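Local structure of uncharacterized protein PA2218 (Pseudomonas aeruginosa, 2HDW) at residues G124-G136 and I150-I162. The protein is uncharacterized but adopts an alpha/beta hydrolase fold and probably acts as a hydrolase, its substrate being unknown. Numbering follows the deposited sequence.
Sequences GFVTLAFDPSYTG and INTEDFSAAVDFI
Asp154 grips Ser133 with both carboxylate oxygens, a buried two-point clasp between helix segment 150-162 and the turn that follows strand 126-130. Ser133 N sends a nearly straight bond to OD2 of Asp154 (3.0 Å), yet it comes in from above the carboxylate plane; Ser133 OG instead donates to the syn lone pair of Asp154 OD1, 2.7 Å away. Ser133 can use both groups because its OG lies beside its own backbone N (chi1 -77°), and the paired bonds should limit rotation of the carboxylate. Asn75 ND2 also bonds to OD1, consistent with a negative charge kept in the interior.

The serine sits in a type II turn from Pro132 to Thr135. Pro132 O accepts from both N and OG1 of Thr135, which reach it from the same face of its plane. Next along the turn, Ile150 CD1 touches the edge of the Tyr134 ring, 4.0 Å from CE2, while its CG2 branch packs on Ser133.

Farther back along the strand the contact becomes apolar. Phe130 makes a T-shaped pair with Phe155: its edge points at the Phe155 face, the planes 75° apart and the centroids 5.4 Å apart. Ala158 CB lies 3.8 Å from Phe130 CD2, and Asp154 O is over one face of that ring. Leu128 then puts CD2 against Phe161 CD2, the two side chains crossing at about a right angle, while its CB meets Ile162 CD1 at 3.8 Å.

Strand 126-130 and helix segment 150-162 run roughly antiparallel, their axes at 143°, the helix packing on the central sheet of the alpha/beta hydrolase fold. Strand 126-130 lies between strands 80-88 and 96-102; Val100 of the latter touches Phe130 and Ala158, and helix 180-191 meets Phe155 through Ala185.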
loop_
_atom_site.group_PDB
_atom_site.type_symbol
_atom_site.label_atom_id
_atom_site.label_comp_id
_atom_site.label_asym_id
_atom_site.label_seq_id
_atom_site.Cartn_x
_atom_site.Cartn_y
_atom_site.Cartn_z
ATOM N N GLY A 124 3.166 13.195 -15.983
ATOM C CA GLY A 124 4.443 12.953 -16.643
ATOM C C GLY A 124 5.310 11.806 -16.154
ATOM O O GLY A 124 6.441 11.649 -16.616
ATOM N N PHE A 125 4.806 10.994 -15.228
ATOM C CA PHE A 125 5.594 9.871 -14.720
ATOM C C PHE A 125 5.091 8.536 -15.270
ATOM O O PHE A 125 3.929 8.403 -15.641
ATOM C CB PHE A 125 5.525 9.828 -13.182
ATOM C CG PHE A 125 6.045 11.074 -12.505
ATOM C CD1 PHE A 125 7.383 11.177 -12.134
ATOM C CD2 PHE A 125 5.201 12.155 -12.258
ATOM C CE1 PHE A 125 7.874 12.338 -11.523
ATOM C CE2 PHE A 125 5.685 13.326 -11.647
ATOM C CZ PHE A 125 7.021 13.413 -11.282
ATOM N N VAL A 126 5.983 7.556 -15.347
ATOM C CA VAL A 126 5.593 6.217 -15.766
ATOM C C VAL A 126 5.208 5.628 -14.412
ATOM O O VAL A 126 5.988 5.727 -13.470
ATOM C CB VAL A 126 6.777 5.421 -16.339
ATOM C CG1 VAL A 126 6.414 3.950 -16.423
ATOM C CG2 VAL A 126 7.150 5.955 -17.715
ATOM N N THR A 127 4.026 5.030 -14.298
ATOM C CA THR A 127 3.603 4.499 -13.006
ATOM C C THR A 127 3.106 3.065 -13.008
ATOM O O THR A 127 2.729 2.514 -14.044
ATOM C CB THR A 127 2.512 5.381 -12.384
ATOM O OG1 THR A 127 1.345 5.346 -13.213
ATOM C CG2 THR A 127 3.000 6.821 -12.263
ATOM N N LEU A 128 3.087 2.479 -11.817
ATOM C CA LEU A 128 2.670 1.100 -11.651
ATOM C C LEU A 128 1.945 0.893 -10.316
ATOM O O LEU A 128 2.459 1.264 -9.260
ATOM C CB LEU A 128 3.915 0.213 -11.724
ATOM C CG LEU A 128 3.828 -1.312 -11.721
ATOM C CD1 LEU A 128 3.078 -1.796 -12.959
ATOM C CD2 LEU A 128 5.239 -1.887 -11.700
ATOM N N ALA A 129 0.747 0.317 -10.377
ATOM C CA ALA A 129 -0.044 0.007 -9.186
ATOM C C ALA A 129 -0.112 -1.520 -9.196
ATOM O O ALA A 129 -0.534 -2.121 -10.185
ATOM C CB ALA A 129 -1.451 0.614 -9.295
ATOM N N PHE A 130 0.306 -2.151 -8.102
ATOM C CA PHE A 130 0.338 -3.606 -8.044
ATOM C C PHE A 130 -0.484 -4.239 -6.932
ATOM O O PHE A 130 -0.811 -3.599 -5.931
ATOM C CB PHE A 130 1.788 -4.061 -7.885
ATOM C CG PHE A 130 2.399 -3.668 -6.567
ATOM C CD1 PHE A 130 2.199 -4.454 -5.429
ATOM C CD2 PHE A 130 3.142 -2.494 -6.450
ATOM C CE1 PHE A 130 2.728 -4.074 -4.194
ATOM C CE2 PHE A 130 3.677 -2.102 -5.220
ATOM C CZ PHE A 130 3.468 -2.896 -4.089
ATOM N N ASP A 131 -0.814 -5.513 -7.124
ATOM C CA ASP A 131 -1.538 -6.270 -6.119
ATOM C C ASP A 131 -0.496 -7.023 -5.296
ATOM O O ASP A 131 0.330 -7.763 -5.840
ATOM C CB ASP A 131 -2.500 -7.274 -6.762
ATOM C CG ASP A 131 -3.747 -6.614 -7.316
ATOM O OD1 ASP A 131 -4.143 -5.554 -6.781
ATOM O OD2 ASP A 131 -4.342 -7.164 -8.270
ATOM N N PRO A 132 -0.508 -6.823 -3.969
ATOM C CA PRO A 132 0.442 -7.497 -3.079
ATOM C C PRO A 132 0.338 -9.018 -3.196
ATOM O O PRO A 132 -0.688 -9.549 -3.636
ATOM C CB PRO A 132 0.023 -7.006 -1.693
ATOM C CG PRO A 132 -0.517 -5.628 -1.975
ATOM C CD PRO A 132 -1.329 -5.848 -3.229
ATOM N N SER A 133 1.412 -9.708 -2.817
ATOM C CA SER A 133 1.446 -11.171 -2.843
ATOM C C SER A 133 0.198 -11.763 -2.183
ATOM O O SER A 133 -0.291 -11.232 -1.189
ATOM C CB SER A 133 2.691 -11.685 -2.103
ATOM O OG SER A 133 3.871 -11.550 -2.887
ATOM N N TYR A 134 -0.305 -12.860 -2.741
ATOM C CA TYR A 134 -1.480 -13.557 -2.211
ATOM C C TYR A 134 -2.815 -12.821 -2.346
ATOM O O TYR A 134 -3.842 -13.342 -1.901
ATOM C CB TYR A 134 -1.290 -13.885 -0.726
ATOM C CG TYR A 134 -0.040 -14.653 -0.378
ATOM C CD1 TYR A 134 0.049 -16.030 -0.587
ATOM C CD2 TYR A 134 1.051 -14.003 0.194
ATOM C CE1 TYR A 134 1.200 -16.737 -0.230
ATOM C CE2 TYR A 134 2.202 -14.699 0.555
ATOM C CZ TYR A 134 2.273 -16.059 0.340
ATOM O OH TYR A 134 3.434 -16.722 0.675
ATOM N N THR A 135 -2.817 -11.630 -2.943
ATOM C CA THR A 135 -4.057 -10.863 -3.074
ATOM C C THR A 135 -4.354 -10.367 -4.486
ATOM O O THR A 135 -3.503 -10.433 -5.372
ATOM C CB THR A 135 -4.055 -9.629 -2.138
ATOM O OG1 THR A 135 -3.119 -8.657 -2.622
ATOM C CG2 THR A 135 -3.658 -10.037 -0.722
ATOM N N GLY A 136 -5.573 -9.864 -4.683
ATOM C CA GLY A 136 -5.973 -9.358 -5.985
ATOM C C GLY A 136 -5.809 -10.382 -7.092
ATOM O O GLY A 136 -6.275 -11.517 -6.973
ATOM N N ILE A 150 7.501 -10.200 3.358
ATOM C CA ILE A 150 7.096 -10.452 1.983
ATOM C C ILE A 150 6.509 -9.212 1.315
ATOM O O ILE A 150 6.785 -8.938 0.148
ATOM C CB ILE A 150 6.064 -11.600 1.905
ATOM C CG1 ILE A 150 6.696 -12.901 2.416
ATOM C CG2 ILE A 150 5.582 -11.780 0.464
ATOM C CD1 ILE A 150 5.744 -14.107 2.407
ATOM N N ASN A 151 5.706 -8.453 2.052
ATOM C CA ASN A 151 5.102 -7.259 1.481
ATOM C C ASN A 151 6.148 -6.180 1.222
ATOM O O ASN A 151 6.065 -5.446 0.232
ATOM C CB ASN A 151 3.973 -6.752 2.389
ATOM C CG ASN A 151 2.733 -7.641 2.313
ATOM O OD1 ASN A 151 2.520 -8.337 1.317
ATOM N ND2 ASN A 151 1.907 -7.611 3.351
ATOM N N THR A 152 7.143 -6.079 2.096
ATOM C CA THR A 152 8.198 -5.097 1.868
ATOM C C THR A 152 8.893 -5.515 0.569
ATOM O O THR A 152 9.203 -4.680 -0.279
ATOM C CB THR A 152 9.196 -5.069 3.045
ATOM O OG1 THR A 152 8.549 -4.507 4.196
ATOM C CG2 THR A 152 10.421 -4.240 2.695
ATOM N N GLU A 153 9.107 -6.818 0.405
ATOM C CA GLU A 153 9.738 -7.350 -0.806
ATOM C C GLU A 153 8.905 -7.034 -2.063
ATOM O O GLU A 153 9.461 -6.712 -3.120
ATOM C CB GLU A 153 9.935 -8.866 -0.662
ATOM C CG GLU A 153 10.207 -9.629 -1.961
ATOM C CD GLU A 153 11.388 -9.086 -2.756
ATOM O OE1 GLU A 153 12.358 -8.589 -2.146
ATOM O OE2 GLU A 153 11.353 -9.174 -4.005
ATOM N N ASP A 154 7.581 -7.104 -1.948
ATOM C CA ASP A 154 6.702 -6.818 -3.089
ATOM C C ASP A 154 7.014 -5.459 -3.709
ATOM O O ASP A 154 7.017 -5.301 -4.928
ATOM C CB ASP A 154 5.227 -6.824 -2.673
ATOM C CG ASP A 154 4.694 -8.214 -2.378
ATOM O OD1 ASP A 154 5.205 -9.201 -2.950
ATOM O OD2 ASP A 154 3.734 -8.319 -1.584
ATOM N N PHE A 155 7.273 -4.471 -2.864
ATOM C CA PHE A 155 7.579 -3.133 -3.346
ATOM C C PHE A 155 8.844 -3.122 -4.201
ATOM O O PHE A 155 8.883 -2.494 -5.253
ATOM C CB PHE A 155 7.737 -2.177 -2.162
ATOM C CG PHE A 155 6.740 -1.056 -2.152
ATOM C CD1 PHE A 155 6.076 -0.711 -0.977
ATOM C CD2 PHE A 155 6.485 -0.324 -3.311
ATOM C CE1 PHE A 155 5.169 0.350 -0.953
ATOM C CE2 PHE A 155 5.579 0.741 -3.302
ATOM C CZ PHE A 155 4.919 1.079 -2.116
ATOM N N SER A 156 9.879 -3.820 -3.750
ATOM C CA SER A 156 11.126 -3.865 -4.499
ATOM C C SER A 156 11.009 -4.760 -5.731
ATOM O O SER A 156 11.762 -4.605 -6.694
ATOM C CB SER A 156 12.267 -4.323 -3.592
ATOM O OG SER A 156 12.617 -3.275 -2.696
ATOM N N ALA A 157 10.065 -5.696 -5.703
ATOM C CA ALA A 157 9.842 -6.567 -6.848
ATOM C C ALA A 157 9.211 -5.703 -7.938
ATOM O O ALA A 157 9.465 -5.902 -9.130
ATOM C CB ALA A 157 8.906 -7.710 -6.476
ATOM N N ALA A 158 8.392 -4.740 -7.514
ATOM C CA ALA A 158 7.731 -3.828 -8.442
ATOM C C ALA A 158 8.771 -2.880 -9.036
ATOM O O ALA A 158 8.723 -2.557 -10.226
ATOM C CB ALA A 158 6.636 -3.038 -7.725
ATOM N N VAL A 159 9.720 -2.442 -8.211
ATOM C CA VAL A 159 10.775 -1.559 -8.686
ATOM C C VAL A 159 11.627 -2.336 -9.694
ATOM O O VAL A 159 12.100 -1.771 -10.683
ATOM C CB VAL A 159 11.656 -1.058 -7.519
ATOM C CG1 VAL A 159 12.865 -0.300 -8.058
ATOM C CG2 VAL A 159 10.832 -0.146 -6.612
ATOM N N ASP A 160 11.815 -3.632 -9.441
ATOM C CA ASP A 160 12.580 -4.482 -10.353
ATOM C C ASP A 160 11.986 -4.410 -11.763
ATOM O O ASP A 160 12.710 -4.275 -12.753
ATOM C CB ASP A 160 12.540 -5.953 -9.912
ATOM C CG ASP A 160 13.489 -6.265 -8.769
ATOM O OD1 ASP A 160 14.272 -5.384 -8.357
ATOM O OD2 ASP A 160 13.452 -7.419 -8.284
ATOM N N PHE A 161 10.665 -4.514 -11.848
ATOM C CA PHE A 161 9.991 -4.502 -13.139
ATOM C C PHE A 161 9.971 -3.150 -13.826
ATOM O O PHE A 161 10.386 -3.025 -14.976
ATOM C CB PHE A 161 8.552 -5.001 -12.999
ATOM C CG PHE A 161 7.805 -5.033 -14.302
ATOM C CD1 PHE A 161 7.977 -6.087 -15.190
ATOM C CD2 PHE A 161 6.968 -3.982 -14.661
ATOM C CE1 PHE A 161 7.327 -6.095 -16.422
ATOM C CE2 PHE A 161 6.313 -3.979 -15.891
ATOM C CZ PHE A 161 6.495 -5.039 -16.771
ATOM N N ILE A 162 9.484 -2.138 -13.121
ATOM C CA ILE A 162 9.393 -0.801 -13.686
ATOM C C ILE A 162 10.762 -0.326 -14.184
ATOM O O ILE A 162 10.850 0.389 -15.179
ATOM C CB ILE A 162 8.794 0.187 -12.640
ATOM C CG1 ILE A 162 8.169 1.390 -13.349
ATOM C CG2 ILE A 162 9.869 0.651 -11.662
ATOM C CD1 ILE A 162 7.137 2.112 -12.505
#